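Local coordinates for proline dehydrogenase (Bradyrhizobium japonicum USDA 110, PDB 3HAZ), which probably oxidises L-proline to L-glutamate in two steps, an FAD-dependent proline dehydrogenation followed by an NAD-dependent aldehyde dehydrogenation, at residues L117-A120 / S121-A124; T350-K353 / R354-R358. One frame throughout, in Å; residues are numbered along the deposited sequence.

Contact 1. Residues L117-A120 / S121-A124; sequences LVNA and SAWA
Asn119 and Ser121 meet through their side chains at the start of a tight turn. The turn lies in the loop after helix 106-115, in the region that matches the DNA-binding domain of proline dehydrogenase. The OG of Ser121 donates to Asn119 OD1 at 2.9 Å and lies in the plane of the amide carbonyl. Ser121 OG sits between its own backbone N and carbonyl carbon (chi1 46°), which turns the hydroxyl back toward Asn119. The packed part of the contact is the turn itself. Ala122 N donates to Asn119 O at 2.9 Å. This closes a type I turn with Ala120 and Ser121 at its corners. The Ala122 methyl lies over one face of the Asn119 amide, its CB 3.9 Å from Asn119 CG. A second turn follows at once, but its bond is weak, with Trp123 N 3.3 Å from Ala120 O. The two turns in succession make the short 3-10 segment. The loose, solvent side is that of the exposed Ser121. Trp123 leaves residues 117-120 to pack on Leu80 and Leu84 of helix 71-85, and its ring meets Phe96 edge-to-face. The turn's own residues carry no charged side chain, but Ala122 O is held by Lys112 NZ. Asn119 ND2 donates to Asp805 O, tying the turn to helix 804-819 of the aldehyde dehydrogenase part. The amide thus accepts from Ser121 and gives to Asp805. This fixes which end is oxygen and which is nitrogen, and restricts the rotation of the amide.

Contact 2. Residues T350-K353 / R354-R358; sequences TEIK and RAQER
Thr350 has chi1 of -66°, which leaves its CG2 methyl anti to the backbone N and facing Arg354, one helical turn later. The CG of Arg354 is anti to its carbonyl carbon (chi1 -78°), and the chain runs extended to NE. The two side chains lie side by side, with Thr350 CG2 3.5 Å from Arg354 NE. The backbone bonds here are those of an alpha helix, helix 348-357 of the proline dehydrogenase barrel; that from Glu357 N to Lys353 O is 2.9 Å long. Glu351 OE2 accepts a hydrogen bond from a water at 2.8 Å, and the water in turn accepts one from Arg354 NH2 at 3.0 Å. Glu351 OE1 is bound by Ala284 N. On another side, Lys353 crosses Glu357, and its CE comes to 3.3 Å from Glu357 OE2. Lys353 NZ stays 4.3 Å from that oxygen, beyond a salt bridge. Ile352 CG2 rests 3.6 Å from Gln356 NE2, and the Ile352 side chain is about 4 Å from those of the FAD-binding Trp348 and Thr367. Lys353 NZ and Gln356 OE1 bond Gly640 O and Thr639 N of the second subunit, while Gln356 NE2 donates to Tyr363 OH of its own chain. Asp285 bridges Arg354 and Arg358, and Glu520 also holds Arg358, so the arginine charges are probably balanced, with Glu351 linked to Arg354 by water.

In the fold
From the N terminus, the chain first reaches contact 1, in the loop between helices 106-115 and 140-149. Contact 2 comes later, on helix 348-357, which follows strand 338-343 of the proline dehydrogenase barrel. The two are in series: neither nests in nor crosses the other. Each joins adjoining segments: contact 1 closes two short turns, contact 2 successive helical turns. Their centres are about 35 Å apart, with no touch between them. Contact 1 is a surface site that leans on helix 804-819 of the aldehyde dehydrogenase part. Contact 2 lies near the FAD-binding Trp348 and Thr367, and also reaches a second subunit.

Contact 1. Residues L117-A120 / S121-A124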
loop_
_atom_site.group_PDB
_atom_site.type_symbol
_atom_site.label_atom_id
_atom_site.label_comp_id
_atom_site.label_asym_id
_atom_site.label_seq_id
_atom_site.Cartn_x
_atom_site.Cartn_y
_atom_site.Cartn_z
ATOM N N LEU A 117 48.553 18.574 20.302
ATOM C CA LEU A 117 47.742 19.358 21.235
ATOM C C LEU A 117 48.013 19.026 22.702
ATOM O O LEU A 117 47.797 19.865 23.580
ATOM C CB LEU A 117 46.253 19.195 20.928
ATOM C CG LEU A 117 45.772 19.656 19.554
ATOM C CD1 LEU A 117 44.297 19.303 19.372
ATOM C CD2 LEU A 117 45.997 21.156 19.366
ATOM N N VAL A 118 48.472 17.810 22.986
ATOM C CA VAL A 118 48.847 17.488 24.361
ATOM C C VAL A 118 50.352 17.342 24.527
ATOM O O VAL A 118 50.886 17.540 25.612
ATOM C CB VAL A 118 48.142 16.217 24.887
ATOM C CG1 VAL A 118 46.641 16.417 24.894
ATOM C CG2 VAL A 118 48.543 14.987 24.066
ATOM N N ASN A 119 51.027 16.997 23.438
ATOM C CA ASN A 119 52.453 16.702 23.476
ATOM C C ASN A 119 53.140 17.449 22.342
ATOM O O ASN A 119 53.344 16.906 21.257
ATOM C CB ASN A 119 52.682 15.186 23.361
ATOM C CG ASN A 119 54.146 14.783 23.537
ATOM O OD1 ASN A 119 55.040 15.630 23.611
ATOM N ND2 ASN A 119 54.390 13.476 23.603
ATOM N N ALA A 120 53.480 18.707 22.599
ATOM C CA ALA A 120 54.042 19.580 21.574
ATOM C C ALA A 120 55.248 18.964 20.860
ATOM O O ALA A 120 55.371 19.061 19.636
ATOM C CB ALA A 120 54.402 20.932 22.171
ATOM N N SER A 121 56.127 18.316 21.621
ATOM C CA SER A 121 57.345 17.753 21.040
ATOM C C SER A 121 57.075 16.612 20.055
ATOM O O SER A 121 57.933 16.277 19.242
ATOM C CB SER A 121 58.339 17.321 22.130
ATOM O OG SER A 121 57.709 16.584 23.162
ATOM N N ALA A 122 55.878 16.034 20.114
ATOM C CA ALA A 122 55.528 14.918 19.236
ATOM C C ALA A 122 55.543 15.299 17.754
ATOM O O ALA A 122 55.910 14.488 16.904
ATOM C CB ALA A 122 54.174 14.327 19.628
ATOM N N TRP A 123 55.142 16.532 17.453
ATOM C CA TRP A 123 55.086 17.026 16.076
ATOM C C TRP A 123 56.342 17.831 15.724
ATOM O O TRP A 123 56.624 18.866 16.327
ATOM C CB TRP A 123 53.824 17.872 15.871
ATOM C CG TRP A 123 53.770 18.663 14.580
ATOM C CD1 TRP A 123 54.397 19.850 14.318
ATOM C CD2 TRP A 123 53.024 18.337 13.394
ATOM N NE1 TRP A 123 54.101 20.274 13.042
ATOM C CE2 TRP A 123 53.260 19.364 12.454
ATOM C CE3 TRP A 123 52.186 17.276 13.034
ATOM C CZ2 TRP A 123 52.686 19.359 11.178
ATOM C CZ3 TRP A 123 51.615 17.273 11.761
ATOM C CH2 TRP A 123 51.870 18.305 10.853
ATOM N N ALA A 124 57.090 17.347 14.737
ATOM C CA ALA A 124 58.349 17.976 14.355
ATOM C C ALA A 124 58.419 18.234 12.850
ATOM O O ALA A 124 58.603 17.309 12.057
ATOM C CB ALA A 124 59.529 17.117 14.811
#

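Contact 2. Residues T350-K353 / R354-R358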
loop_
_atom_site.group_PDB
_atom_site.type_symbol
_atom_site.label_atom_id
_atom_site.label_comp_id
_atom_site.label_asym_id
_atom_site.label_seq_id
_atom_site.Cartn_x
_atom_site.Cartn_y
_atom_site.Cartn_z
ATOM N N THR A 350 23.241 16.203 23.819
ATOM C CA THR A 350 23.661 15.511 25.028
ATOM C C THR A 350 22.485 15.295 25.971
ATOM O O THR A 350 22.330 14.213 26.535
ATOM C CB THR A 350 24.807 16.262 25.728
ATOM O OG1 THR A 350 25.962 16.217 24.885
ATOM C CG2 THR A 350 25.141 15.626 27.069
ATOM N N GLU A 351 21.645 16.313 26.133
ATOM C CA GLU A 351 20.502 16.178 27.029
ATOM C C GLU A 351 19.531 15.105 26.543
ATOM O O GLU A 351 18.969 14.365 27.343
ATOM C CB GLU A 351 19.776 17.515 27.204
ATOM C CG GLU A 351 20.656 18.650 27.717
ATOM C CD GLU A 351 21.283 18.369 29.072
ATOM O OE1 GLU A 351 22.097 19.203 29.527
ATOM O OE2 GLU A 351 20.970 17.323 29.682
ATOM N N ILE A 352 19.337 15.016 25.229
ATOM C CA ILE A 352 18.433 14.013 24.682
ATOM C C ILE A 352 18.990 12.622 24.977
ATOM O O ILE A 352 18.287 11.758 25.489
ATOM C CB ILE A 352 18.227 14.175 23.151
ATOM C CG1 ILE A 352 17.652 15.557 22.825
ATOM C CG2 ILE A 352 17.315 13.064 22.598
ATOM C CD1 ILE A 352 16.425 15.920 23.631
ATOM N N LYS A 353 20.263 12.418 24.655
ATOM C CA LYS A 353 20.881 11.111 24.819
ATOM C C LYS A 353 20.846 10.692 26.281
ATOM O O LYS A 353 20.449 9.571 26.606
ATOM C CB LYS A 353 22.324 11.115 24.293
ATOM C CG LYS A 353 23.006 9.739 24.326
ATOM C CD LYS A 353 24.323 9.763 23.565
ATOM C CE LYS A 353 24.999 8.394 23.577
ATOM N NZ LYS A 353 26.342 8.447 22.917
ATOM N N ARG A 354 21.241 11.605 27.165
ATOM C CA ARG A 354 21.303 11.286 28.585
ATOM C C ARG A 354 19.950 10.869 29.149
ATOM O O ARG A 354 19.852 9.903 29.903
ATOM C CB ARG A 354 21.844 12.473 29.383
ATOM C CG ARG A 354 23.349 12.644 29.302
ATOM C CD ARG A 354 23.763 13.902 30.033
ATOM N NE ARG A 354 25.211 14.028 30.145
ATOM C CZ ARG A 354 25.814 14.785 31.052
ATOM N NH1 ARG A 354 27.140 14.843 31.096
ATOM N NH2 ARG A 354 25.085 15.480 31.917
ATOM N N ALA A 355 18.911 11.622 28.811
ATOM C CA ALA A 355 17.595 11.351 29.366
ATOM C C ALA A 355 17.097 9.981 28.892
ATOM O O ALA A 355 16.450 9.258 29.642
ATOM C CB ALA A 355 16.613 12.461 28.995
ATOM N N GLN A 356 17.420 9.629 27.651
ATOM C CA GLN A 356 17.093 8.305 27.123
ATOM C C GLN A 356 17.874 7.207 27.837
ATOM O O GLN A 356 17.290 6.226 28.284
ATOM C CB GLN A 356 17.333 8.248 25.611
ATOM C CG GLN A 356 16.406 9.185 24.841
ATOM C CD GLN A 356 16.578 9.098 23.346
ATOM O OE1 GLN A 356 17.468 8.410 22.851
ATOM N NE2 GLN A 356 15.718 9.800 22.611
ATOM N N GLU A 357 19.189 7.379 27.951
ATOM C CA GLU A 357 20.025 6.405 28.642
ATOM C C GLU A 357 19.563 6.214 30.082
ATOM O O GLU A 357 19.554 5.102 30.597
ATOM C CB GLU A 357 21.489 6.863 28.645
ATOM C CG GLU A 357 22.179 6.809 27.294
ATOM C CD GLU A 357 23.576 7.423 27.336
ATOM O OE1 GLU A 357 23.806 8.332 28.165
ATOM O OE2 GLU A 357 24.443 6.999 26.543
ATOM N N ARG A 358 19.186 7.315 30.724
ATOM C CA ARG A 358 18.861 7.308 32.148
ATOM C C ARG A 358 17.402 6.969 32.416
ATOM O O ARG A 358 16.965 6.953 33.568
ATOM C CB ARG A 358 19.214 8.661 32.770
ATOM C CG ARG A 358 20.728 8.896 32.860
ATOM C CD ARG A 358 21.084 10.363 33.074
ATOM N NE ARG A 358 22.512 10.602 32.858
ATOM C CZ ARG A 358 23.150 11.715 33.214
ATOM N NH1 ARG A 358 22.490 12.702 33.806
ATOM N NH2 ARG A 358 24.453 11.841 32.976
HETATM O O HOH W 1 22.256 16.562 32.106
#